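Local coordinates for glycosyl transferase (Staphylococcus aureus, PDB 5TZJ), which belongs to glycosyltransferase family 2 and holds uridine-diphosphate-N-acetylglucosamine in a defined pocket, at residues K73-A78 with V87-S92; K155-A160 with Q179-K184; I245-L250 with D290-S295; G261-V266 with D310-V315. All blocks are in the same frame, centred on the assembly; numbering follows the deposited sequence.

Interaction 1: residues K73-A78 with V87-S92; sequences KPRNVA and VLFVDS. With UD1 (uridine-diphosphate-N-acetylglucosamine), chain C.
Arg-75 reaches from helix 72-81 to Phe-89 and Asp-91, a worked example of a helix arginine that links the loop following a strand to a bound nucleotide sugar. Along the helix, Pro-74 comes first and lays its CG against UD1 O2 of the uracil, 3.4 Å away. Arg-75 follows and carries the contact. Its CG is anti to the carbonyl carbon (chi1 -62°), and from there the extended chain runs past Phe-89, with CD 3.9 Å from Phe-89 CD1. At its end NH2 meets Asp-91 OD1 at 2.8 Å on the syn lone pair, in a nearly straight salt bridge (165°) whose guanidinium and carboxylate planes lie only 17° apart. One water backs this pair, accepting from Arg-75 NE and donating to Asp-91 OD1. NH2 also binds UD1 O4' at 2.8 Å and, weakly, UD1 O3', while UD1 O3' donates to Asp-91 OD2 at 2.6 Å. The sugar and the two charged groups thus close a small network that fixes the guanidinium in rotation, and Glu-177 holds NH1 by a second salt bridge. Beside Asp-91 on the second segment, Ser-92 N binds UD1 O3B at 2.8 Å. Asp-91 opens an Asp-Ser-Asp sequence, consistent with the DXD motif of GT-A folds. Further down the helix, Asn-76 ND2 is hydrogen-bonded to Phe-169 O and Glu-171 OE2, and Ala-78 packs on strands 3-9 and 33-39. Helix 72-81 therefore covers one face of the sheet, in which strand 86-89 runs between parallel strand 3-9 and antiparallel strand 156-158.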
# COMPACT_ATOMS: atom_id res chain seq x y z
N LYS A 73 1.36 12.78 7.41
CA LYS A 73 1.53 14.23 7.46
C LYS A 73 2.95 14.67 7.10
O LYS A 73 3.09 15.57 6.25
CB LYS A 73 1.10 14.77 8.83
CG LYS A 73 1.24 16.30 8.83
CD LYS A 73 0.57 16.96 10.04
CE LYS A 73 0.46 18.48 9.84
NZ LYS A 73 -0.09 19.07 11.13
N PRO A 74 4.03 14.07 7.64
CA PRO A 74 5.36 14.50 7.18
C PRO A 74 5.57 14.29 5.70
O PRO A 74 6.29 15.10 5.08
CB PRO A 74 6.34 13.68 8.03
CG PRO A 74 5.56 12.80 8.89
CD PRO A 74 4.10 13.18 8.81
N ARG A 75 4.98 13.24 5.08
CA ARG A 75 5.22 13.10 3.64
C ARG A 75 4.44 14.16 2.87
O ARG A 75 4.96 14.71 1.87
CB ARG A 75 4.89 11.69 3.11
CG ARG A 75 5.71 10.50 3.69
CD ARG A 75 5.11 9.15 3.16
NE ARG A 75 5.88 7.96 3.57
CZ ARG A 75 5.30 6.83 3.96
NH1 ARG A 75 3.98 6.77 3.99
NH2 ARG A 75 6.03 5.77 4.30
N ASN A 76 3.23 14.49 3.33
CA ASN A 76 2.44 15.58 2.73
C ASN A 76 3.16 16.92 2.82
O ASN A 76 3.19 17.69 1.84
CB ASN A 76 1.09 15.69 3.44
CG ASN A 76 0.17 14.51 3.12
OD1 ASN A 76 0.40 13.82 2.12
ND2 ASN A 76 -0.88 14.33 3.90
N VAL A 77 3.73 17.25 3.98
CA VAL A 77 4.50 18.49 4.11
C VAL A 77 5.66 18.49 3.14
O VAL A 77 5.92 19.49 2.44
CB VAL A 77 4.99 18.65 5.56
CG1 VAL A 77 5.91 19.89 5.71
CG2 VAL A 77 3.80 18.63 6.53
N ALA A 78 6.35 17.34 3.03
CA ALA A 78 7.48 17.23 2.11
C ALA A 78 7.02 17.34 0.67
O ALA A 78 7.72 17.94 -0.17
CB ALA A 78 8.21 15.90 2.31
N VAL A 87 8.89 12.33 -7.60
CA VAL A 87 9.23 12.06 -6.21
C VAL A 87 9.50 10.58 -5.99
O VAL A 87 8.92 9.69 -6.64
CB VAL A 87 8.17 12.56 -5.21
CG1 VAL A 87 7.99 14.09 -5.33
CG2 VAL A 87 6.85 11.86 -5.38
N LEU A 88 10.39 10.32 -5.04
CA LEU A 88 10.64 8.98 -4.52
C LEU A 88 10.51 9.04 -3.01
O LEU A 88 11.20 9.83 -2.37
CB LEU A 88 12.03 8.48 -4.89
CG LEU A 88 12.50 7.20 -4.19
CD1 LEU A 88 11.63 5.98 -4.51
CD2 LEU A 88 14.00 6.96 -4.59
N PHE A 89 9.64 8.21 -2.45
CA PHE A 89 9.48 8.11 -1.01
C PHE A 89 10.36 6.99 -0.47
O PHE A 89 10.27 5.84 -0.91
CB PHE A 89 8.01 7.84 -0.63
CG PHE A 89 7.06 8.91 -1.06
CD1 PHE A 89 6.86 10.06 -0.25
CD2 PHE A 89 6.43 8.83 -2.29
CE1 PHE A 89 5.98 11.06 -0.66
CE2 PHE A 89 5.55 9.83 -2.70
CZ PHE A 89 5.32 10.95 -1.89
N VAL A 90 11.22 7.32 0.49
CA VAL A 90 12.04 6.32 1.16
C VAL A 90 11.86 6.48 2.65
O VAL A 90 12.03 7.58 3.19
CB VAL A 90 13.53 6.47 0.82
CG1 VAL A 90 14.29 5.28 1.42
CG2 VAL A 90 13.70 6.59 -0.66
N ASP A 91 11.59 5.37 3.32
CA ASP A 91 11.45 5.41 4.77
C ASP A 91 12.80 5.43 5.47
O ASP A 91 13.82 4.97 4.93
CB ASP A 91 10.62 4.24 5.24
CG ASP A 91 9.18 4.38 4.82
OD1 ASP A 91 8.78 5.53 4.49
OD2 ASP A 91 8.49 3.35 4.83
N SER A 92 12.79 6.00 6.68
CA SER A 92 14.02 6.40 7.34
C SER A 92 14.92 5.21 7.67
O SER A 92 16.13 5.39 7.83
CB SER A 92 13.69 7.20 8.60
OG SER A 92 12.96 6.42 9.52
C1' UD1 C . 5.60 0.12 6.06
C2' UD1 C . 5.67 0.82 4.70
C3' UD1 C . 5.68 2.28 4.98
C4' UD1 C . 4.31 2.64 5.45
C5' UD1 C . 4.14 2.04 6.85
C6' UD1 C . 2.76 2.33 7.38
C7' UD1 C . 6.73 -0.75 3.06
C8' UD1 C . 5.40 -1.48 2.96
N2' UD1 C . 6.87 0.38 3.94
O1' UD1 C . 6.79 0.42 6.70
O3' UD1 C . 6.11 3.06 3.82
O4' UD1 C . 4.16 4.04 5.46
O5' UD1 C . 4.36 0.57 6.81
O6' UD1 C . 1.81 2.11 6.36
O7' UD1 C . 7.67 -1.11 2.45
N1 UD1 C . 7.22 7.87 10.71
C2 UD1 C . 6.80 9.29 10.90
N3 UD1 C . 5.92 9.67 12.04
C4 UD1 C . 5.46 8.64 12.96
C5 UD1 C . 5.87 7.21 12.75
C6 UD1 C . 6.74 6.84 11.62
O2 UD1 C . 7.18 10.10 10.14
O4 UD1 C . 4.76 8.94 13.87
C1B UD1 C . 8.02 7.53 9.56
C2B UD1 C . 9.27 6.53 9.88
O2' UD1 C . 10.40 7.33 10.40
C3B UD1 C . 9.50 5.93 8.71
C4B UD1 C . 8.14 5.86 7.99
O4B UD1 C . 7.23 6.87 8.72
O3B UD1 C . 10.39 6.76 7.82
C5B UD1 C . 7.49 4.59 8.05
O5B UD1 C . 7.29 4.23 9.39
PA UD1 C . 7.82 2.73 9.83
O1A UD1 C . 7.81 2.60 11.33
O2A UD1 C . 9.20 2.48 9.25
O3A UD1 C . 6.72 1.71 9.10
PB UD1 C . 7.01 0.27 8.33
O1B UD1 C . 8.41 -0.26 8.55
O2B UD1 C . 6.02 -0.63 9.05
O HOH W 1 8.66 7.78 2.71

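Interaction 2: residues K155-A160 with Q179-K184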
# COMPACT_ATOMS: atom_id res chain seq x y z
N LYS A 155 8.01 4.00 -4.28
CA LYS A 155 7.99 4.01 -5.73
C LYS A 155 8.29 5.44 -6.18
O LYS A 155 8.36 6.37 -5.37
CB LYS A 155 6.62 3.57 -6.28
CG LYS A 155 6.12 2.21 -5.68
CD LYS A 155 4.62 2.00 -5.96
CE LYS A 155 4.19 0.52 -5.67
NZ LYS A 155 4.42 0.18 -4.25
N ILE A 156 8.45 5.60 -7.49
CA ILE A 156 8.68 6.90 -8.09
C ILE A 156 7.38 7.37 -8.74
O ILE A 156 6.76 6.63 -9.54
CB ILE A 156 9.84 6.83 -9.10
CG1 ILE A 156 11.12 6.46 -8.35
CG2 ILE A 156 10.02 8.16 -9.88
CD1 ILE A 156 12.35 6.37 -9.26
N TYR A 157 6.99 8.61 -8.41
CA TYR A 157 5.75 9.19 -8.91
C TYR A 157 6.03 10.53 -9.57
O TYR A 157 6.80 11.33 -9.04
CB TYR A 157 4.75 9.43 -7.83
CG TYR A 157 4.44 8.26 -6.92
CD1 TYR A 157 3.22 7.60 -7.03
CD2 TYR A 157 5.35 7.81 -5.95
CE1 TYR A 157 2.90 6.55 -6.20
CE2 TYR A 157 5.04 6.74 -5.10
CZ TYR A 157 3.80 6.13 -5.23
OH TYR A 157 3.42 5.08 -4.42
N ARG A 158 5.38 10.79 -10.71
CA ARG A 158 5.53 12.11 -11.33
C ARG A 158 4.89 13.14 -10.41
O ARG A 158 3.74 12.96 -9.99
CB ARG A 158 4.88 12.15 -12.70
CG ARG A 158 5.12 13.50 -13.45
CD ARG A 158 4.36 13.48 -14.77
NE ARG A 158 4.88 12.43 -15.65
CZ ARG A 158 5.93 12.60 -16.48
NH1 ARG A 158 6.56 13.77 -16.51
NH2 ARG A 158 6.34 11.60 -17.25
N THR A 159 5.63 14.21 -10.10
CA THR A 159 5.15 15.16 -9.10
C THR A 159 3.84 15.82 -9.55
O THR A 159 2.90 15.96 -8.75
CB THR A 159 6.24 16.21 -8.81
OG1 THR A 159 7.45 15.52 -8.42
CG2 THR A 159 5.81 17.18 -7.68
N ALA A 160 3.73 16.19 -10.83
CA ALA A 160 2.48 16.77 -11.33
C ALA A 160 1.32 15.78 -11.29
O ALA A 160 0.15 16.20 -11.20
CB ALA A 160 2.67 17.29 -12.75
N GLN A 179 -2.22 2.91 1.09
CA GLN A 179 -2.98 2.14 0.11
C GLN A 179 -3.84 3.07 -0.74
O GLN A 179 -3.90 2.91 -1.97
CB GLN A 179 -3.85 1.11 0.81
CG GLN A 179 -2.97 0.01 1.47
CD GLN A 179 -3.80 -1.18 1.93
OE1 GLN A 179 -4.83 -1.52 1.33
NE2 GLN A 179 -3.33 -1.83 2.98
N LEU A 180 -4.46 4.07 -0.11
CA LEU A 180 -5.32 5.00 -0.85
C LEU A 180 -4.46 5.89 -1.75
O LEU A 180 -4.79 6.10 -2.93
CB LEU A 180 -6.14 5.84 0.16
CG LEU A 180 -7.07 6.96 -0.36
CD1 LEU A 180 -8.07 6.36 -1.36
CD2 LEU A 180 -7.78 7.73 0.79
N PHE A 181 -3.34 6.38 -1.22
CA PHE A 181 -2.43 7.24 -1.98
C PHE A 181 -1.99 6.56 -3.27
O PHE A 181 -2.08 7.14 -4.36
CB PHE A 181 -1.23 7.57 -1.10
CG PHE A 181 -0.15 8.40 -1.82
CD1 PHE A 181 -0.21 9.80 -1.78
CD2 PHE A 181 0.90 7.79 -2.47
CE1 PHE A 181 0.77 10.59 -2.43
CE2 PHE A 181 1.91 8.58 -3.16
CZ PHE A 181 1.83 9.98 -3.11
N THR A 182 -1.50 5.34 -3.16
CA THR A 182 -0.96 4.68 -4.35
C THR A 182 -2.08 4.22 -5.27
O THR A 182 -1.92 4.26 -6.49
CB THR A 182 -0.08 3.51 -3.92
OG1 THR A 182 1.09 4.04 -3.25
CG2 THR A 182 0.33 2.64 -5.16
N MET A 183 -3.25 3.84 -4.73
CA MET A 183 -4.36 3.47 -5.61
C MET A 183 -4.82 4.67 -6.42
O MET A 183 -5.09 4.55 -7.63
CB MET A 183 -5.54 2.87 -4.81
CG MET A 183 -5.41 1.41 -4.51
SD MET A 183 -5.38 0.31 -5.98
CE MET A 183 -6.70 1.00 -6.97
N LYS A 184 -4.91 5.84 -5.77
CA LYS A 184 -5.19 7.08 -6.49
C LYS A 184 -4.14 7.34 -7.57
O LYS A 184 -4.47 7.73 -8.70
CB LYS A 184 -5.22 8.27 -5.51
CG LYS A 184 -6.52 8.46 -4.70
CD LYS A 184 -6.37 9.62 -3.66
CE LYS A 184 -7.66 9.85 -2.83
NZ LYS A 184 -7.55 10.91 -1.76
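Tyr-157 points its ring at helix 177-188 because its CG sits beside the backbone nitrogen and away from the carbonyl (chi1 -51°), and Phe-181 answers with CG trans to the backbone nitrogen (chi1 176°), which swings its ring off the helix to meet the tyrosine. The result is a T-shaped (edge-to-face) aromatic pair between a strand of the central sheet and a helix packed on it, in what the family identifies as a GT-A-like, Rossmann-type fold. The ring planes stand 70° apart with centroids 5.3 Å from each other. Phe-181 CE2 does the touching: it comes over one face of Tyr-157, offset toward the rim, and lies 3.7 Å from Tyr-157 CZ. The buried hydroxyl is also engaged: Tyr-157 OH donates to Thr-182 OG1 at 2.8 Å, with Thr-182 OG1 lying near the plane of the tyrosine ring, at its edge, and hydrogen-bonded to Leu-151 O as well. One residue of the helix thus offers a ring edge and the next a hydroxyl, so that the tyrosine is held by its face and by its end. Phe-181 belongs to a wider cluster, stacked with Phe-169 and set nearly perpendicular to Phe-89. Lys-155 adds little beyond a loose touch; its NZ is bonded to Ser-152 O and Thr-150 OG1, while its CD lies 4.4 Å from Thr-182 CG2.

Interaction 3: residues I245-L250 with D290-S295; sequences ILAEFL and DALVMS
Ala-247 pushes its methyl group into the bend of the loop 290-295, where CB lies 3.7 Å from Leu-292 CB and 3.8 Å from Leu-292 O. A small side chain here is consistent with the close approach of the two backbones: the CA atoms of Ala-247 and Val-293 are only 5.0 Å apart. Val-293 takes up the other flank. With CG1 placed next to its own backbone nitrogen (chi1 -55°), that one methyl comes to lie 3.9 Å from Ala-247 CB, and it also reaches Leu-250, a turn further along the helix, at 4.0 Å from CD1. A single branch of the valine therefore touches two residues on the same side of helix 239-256, while Leu-292 rests its CB on Ala-247 and extends beside Asp-243 and Gln-244 of that helix. Within the loop, residues 290-292 keep helical backbone angles, and Val-293 N bonds back to Asp-290 O at 3.2 Å. Val-293 also packs on Leu-301, and Leu-250 on Val-285, so the contact joins helix 239-256 to the segment that leads into helix 298-305 of the TarS linker region. Polar groups are served around the apolar patch rather than within it: Met-294 N is bonded to Asn-251 OD1, Val-293 O to Arg-298, and Asp-290 forms a salt bridge with Arg-305. Across the two segments there is no hydrogen bond, which implies that their hold on one another rests on close fit and apolar burial.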
# COMPACT_ATOMS: atom_id res chain seq x y z
N ILE A 245 -11.30 -3.79 -11.49
CA ILE A 245 -10.26 -3.31 -10.56
C ILE A 245 -10.70 -3.46 -9.10
O ILE A 245 -9.94 -3.92 -8.23
CB ILE A 245 -9.87 -1.87 -10.91
CG1 ILE A 245 -9.14 -1.86 -12.26
CG2 ILE A 245 -9.03 -1.17 -9.76
CD1 ILE A 245 -9.24 -0.48 -12.93
N LEU A 246 -11.92 -3.05 -8.78
CA LEU A 246 -12.42 -3.27 -7.41
C LEU A 246 -12.35 -4.74 -7.01
O LEU A 246 -11.89 -5.07 -5.91
CB LEU A 246 -13.83 -2.75 -7.30
CG LEU A 246 -14.47 -2.64 -5.92
CD1 LEU A 246 -13.53 -1.98 -4.85
CD2 LEU A 246 -15.75 -1.77 -6.05
N ALA A 247 -12.78 -5.66 -7.91
CA ALA A 247 -12.69 -7.08 -7.59
C ALA A 247 -11.25 -7.48 -7.29
O ALA A 247 -11.00 -8.20 -6.32
CB ALA A 247 -13.27 -7.94 -8.74
N GLU A 248 -10.29 -7.03 -8.11
CA GLU A 248 -8.89 -7.39 -7.85
C GLU A 248 -8.43 -6.83 -6.51
O GLU A 248 -7.63 -7.48 -5.80
CB GLU A 248 -7.94 -6.86 -8.93
CG GLU A 248 -7.95 -7.67 -10.21
CD GLU A 248 -7.86 -9.19 -10.00
OE1 GLU A 248 -6.99 -9.68 -9.19
OE2 GLU A 248 -8.67 -9.89 -10.65
N PHE A 249 -8.83 -5.59 -6.21
CA PHE A 249 -8.49 -5.03 -4.91
C PHE A 249 -9.08 -5.87 -3.79
O PHE A 249 -8.44 -6.09 -2.75
CB PHE A 249 -8.97 -3.56 -4.77
CG PHE A 249 -8.62 -2.98 -3.42
CD1 PHE A 249 -7.30 -2.66 -3.11
CD2 PHE A 249 -9.56 -2.93 -2.41
CE1 PHE A 249 -6.94 -2.19 -1.83
CE2 PHE A 249 -9.21 -2.44 -1.13
CZ PHE A 249 -7.90 -2.08 -0.86
N LEU A 250 -10.30 -6.37 -3.99
CA LEU A 250 -10.92 -7.20 -2.95
C LEU A 250 -10.20 -8.55 -2.81
O LEU A 250 -10.02 -9.04 -1.70
CB LEU A 250 -12.41 -7.39 -3.26
CG LEU A 250 -13.27 -6.12 -3.17
CD1 LEU A 250 -14.71 -6.38 -3.72
CD2 LEU A 250 -13.37 -5.63 -1.70
N ASP A 290 -19.37 -9.00 -6.69
CA ASP A 290 -19.01 -10.23 -5.98
C ASP A 290 -18.79 -11.37 -6.96
O ASP A 290 -17.94 -12.24 -6.72
CB ASP A 290 -20.11 -10.62 -4.99
CG ASP A 290 -20.30 -9.61 -3.85
OD1 ASP A 290 -19.67 -8.51 -3.91
OD2 ASP A 290 -21.14 -9.89 -2.92
N ALA A 291 -19.51 -11.35 -8.07
CA ALA A 291 -19.41 -12.36 -9.12
C ALA A 291 -18.05 -12.34 -9.77
O ALA A 291 -17.65 -13.34 -10.40
CB ALA A 291 -20.51 -12.14 -10.20
N LEU A 292 -17.30 -11.25 -9.62
CA LEU A 292 -15.98 -11.18 -10.23
C LEU A 292 -14.84 -11.52 -9.29
O LEU A 292 -13.70 -11.61 -9.77
CB LEU A 292 -15.69 -9.78 -10.79
CG LEU A 292 -16.76 -9.09 -11.63
CD1 LEU A 292 -16.27 -7.65 -11.94
CD2 LEU A 292 -17.02 -9.89 -12.87
N VAL A 293 -15.05 -11.60 -7.96
CA VAL A 293 -13.96 -11.92 -7.02
C VAL A 293 -13.75 -13.44 -6.99
O VAL A 293 -14.61 -14.18 -7.47
CB VAL A 293 -14.25 -11.39 -5.61
CG1 VAL A 293 -14.54 -9.89 -5.67
CG2 VAL A 293 -15.46 -12.15 -4.98
N MET A 294 -12.66 -13.89 -6.36
CA MET A 294 -12.45 -15.32 -6.12
C MET A 294 -13.68 -15.94 -5.44
O MET A 294 -14.20 -15.41 -4.47
CB MET A 294 -11.22 -15.55 -5.25
CG MET A 294 -9.92 -15.34 -6.03
SD MET A 294 -8.48 -15.74 -5.00
CE MET A 294 -8.54 -14.45 -3.74
N SER A 295 -14.17 -17.07 -6.00
CA SER A 295 -15.41 -17.62 -5.46
C SER A 295 -15.38 -17.84 -3.95
O SER A 295 -16.41 -17.72 -3.29
CB SER A 295 -15.72 -18.93 -6.22
OG SER A 295 -14.57 -19.73 -6.11

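Interaction 4: residues G261-V266 with D310-V315; sequences GFSLKV and DNYRTV
Tyr-312 and Arg-313 of helix 309-321 meet Phe-262 and Ser-263 of the short helix 262-265, and the two pairs divide the contact into an aromatic half and a half in which a serine packs on the base of an arginine. The segment opens with Asp-310, whose part is indirect: its OD1 receives Arg-313 NH1 at 3.2 Å in a salt bridge, on the anti side and tilted out of the carboxylate plane. Tyr-312 follows and sends its ring out toward the short helix, CG turned away from the backbone nitrogen (chi1 -167°). There Tyr-312 CE1 approaches Phe-262 CE2 closely, at 3.3 Å, with the ring planes oblique at 44°, and Phe-262 in turn lies nearly parallel to Trp-274 of helix 271-282. Ser-263 OG sits in the plane of the tyrosine ring, at its edge, 4.0 Å from Tyr-312 CD1. Arg-313 comes next and touches through the base of its chain: Ser-263 OG is 3.4 Å from Arg-313 CA and 3.9 Å from its CB. The chain then bends, NH2 bonding to Gln-271 OE1. One turn beyond Tyr-312, Glu-316 accepts from Ser-263 OG with one carboxylate oxygen and from Gly-261 N with the other. No hydrogen bond joins the two segments themselves; the packing between them is van der Waals in kind, and the serine hydroxyl buried at the seam has its polar need met by Glu-316, which ties the start of the short helix to the long one.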
# COMPACT_ATOMS: atom_id res chain seq x y z
N GLY A 261 -9.16 -14.05 8.07
CA GLY A 261 -9.15 -14.81 9.30
C GLY A 261 -9.50 -14.02 10.56
O GLY A 261 -9.34 -14.56 11.65
N PHE A 262 -9.99 -12.78 10.47
CA PHE A 262 -10.15 -11.98 11.70
C PHE A 262 -11.15 -12.63 12.66
O PHE A 262 -11.00 -12.53 13.89
CB PHE A 262 -10.58 -10.52 11.36
CG PHE A 262 -12.07 -10.35 11.22
CD1 PHE A 262 -12.88 -10.13 12.33
CD2 PHE A 262 -12.68 -10.49 9.96
CE1 PHE A 262 -14.25 -10.01 12.20
CE2 PHE A 262 -14.03 -10.37 9.80
CZ PHE A 262 -14.84 -10.14 10.93
N SER A 263 -12.15 -13.34 12.13
CA SER A 263 -13.13 -14.01 13.00
C SER A 263 -12.56 -15.22 13.71
O SER A 263 -13.14 -15.68 14.72
CB SER A 263 -14.41 -14.34 12.20
OG SER A 263 -14.32 -15.43 11.27
N LEU A 264 -11.39 -15.72 13.28
CA LEU A 264 -10.71 -16.79 14.02
C LEU A 264 -9.75 -16.22 15.07
O LEU A 264 -9.48 -16.90 16.07
CB LEU A 264 -9.89 -17.67 13.08
CG LEU A 264 -10.76 -18.15 11.89
CD1 LEU A 264 -9.97 -18.93 10.86
CD2 LEU A 264 -11.81 -19.01 12.50
N LYS A 265 -9.22 -15.02 14.84
CA LYS A 265 -8.13 -14.49 15.67
C LYS A 265 -8.57 -13.43 16.69
O LYS A 265 -7.98 -13.34 17.77
CB LYS A 265 -7.04 -13.84 14.79
CG LYS A 265 -6.53 -14.70 13.64
CD LYS A 265 -6.22 -13.80 12.43
CE LYS A 265 -5.43 -14.53 11.38
NZ LYS A 265 -4.21 -15.04 12.02
N VAL A 266 -9.54 -12.59 16.34
CA VAL A 266 -9.98 -11.49 17.20
C VAL A 266 -10.82 -12.03 18.35
O VAL A 266 -11.64 -12.95 18.16
CB VAL A 266 -10.76 -10.48 16.34
CG1 VAL A 266 -11.39 -9.35 17.20
CG2 VAL A 266 -9.83 -9.85 15.27
N ASP A 310 -22.02 -13.96 12.99
CA ASP A 310 -22.18 -15.37 13.29
C ASP A 310 -22.01 -16.21 12.03
O ASP A 310 -21.28 -17.21 12.05
CB ASP A 310 -23.54 -15.60 13.93
CG ASP A 310 -23.57 -15.18 15.40
OD1 ASP A 310 -22.50 -14.90 16.00
OD2 ASP A 310 -24.68 -15.13 15.95
N ASN A 311 -22.65 -15.80 10.93
CA ASN A 311 -22.46 -16.50 9.64
C ASN A 311 -21.10 -16.20 9.00
O ASN A 311 -20.49 -17.11 8.42
CB ASN A 311 -23.61 -16.16 8.69
CG ASN A 311 -24.83 -17.14 8.88
OD1 ASN A 311 -24.62 -18.32 9.04
ND2 ASN A 311 -26.06 -16.62 8.91
N TYR A 312 -20.57 -14.98 9.17
CA TYR A 312 -19.21 -14.73 8.69
C TYR A 312 -18.23 -15.69 9.37
O TYR A 312 -17.38 -16.31 8.72
CB TYR A 312 -18.82 -13.26 8.95
CG TYR A 312 -17.58 -12.84 8.22
CD1 TYR A 312 -16.31 -13.25 8.63
CD2 TYR A 312 -17.69 -12.02 7.09
CE1 TYR A 312 -15.12 -12.84 7.86
CE2 TYR A 312 -16.54 -11.58 6.37
CZ TYR A 312 -15.29 -11.98 6.76
OH TYR A 312 -14.22 -11.53 5.95
N ARG A 313 -18.35 -15.82 10.69
CA ARG A 313 -17.44 -16.67 11.46
C ARG A 313 -17.60 -18.14 11.12
O ARG A 313 -16.62 -18.88 11.07
CB ARG A 313 -17.65 -16.45 12.96
CG ARG A 313 -16.69 -17.22 13.85
CD ARG A 313 -17.11 -17.13 15.31
NE ARG A 313 -17.24 -15.78 15.76
CZ ARG A 313 -18.36 -15.21 16.20
NH1 ARG A 313 -19.49 -15.91 16.29
NH2 ARG A 313 -18.33 -13.94 16.60
N THR A 314 -18.86 -18.60 10.96
CA THR A 314 -19.07 -19.97 10.48
C THR A 314 -18.35 -20.22 9.16
O THR A 314 -17.71 -21.26 8.97
CB THR A 314 -20.59 -20.25 10.37
OG1 THR A 314 -21.16 -20.30 11.69
CG2 THR A 314 -20.88 -21.62 9.64
N VAL A 315 -18.42 -19.28 8.23
CA VAL A 315 -17.69 -19.47 6.97
C VAL A 315 -16.19 -19.65 7.23
O VAL A 315 -15.57 -20.61 6.74
CB VAL A 315 -17.95 -18.29 6.02
CG1 VAL A 315 -16.96 -18.30 4.86
CG2 VAL A 315 -19.42 -18.30 5.51

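From the N terminus, interaction 1 closes the short helix-to-strand connection, eight residues between its segments. Interaction 2 follows in series, closing 18 residues between strand 156-158 and helix 177-188. The two touch: Val-87 and Tyr-157 pair through their backbones, and Phe-89 meets Phe-181, so both tie helices to the same sheet. Interaction 2 also adjoins interaction 3, where Gln-179 packs on Phe-249, bringing helix 177-188 up against helix 239-256 of the TarS linker region. Interactions 3 and 4 close 39 and 43 residues that overlap, so they cross, with centres about 20 Å apart; one fastens helix 239-256 to the loop before helix 298-305, the other helix 262-265 to helix 309-321.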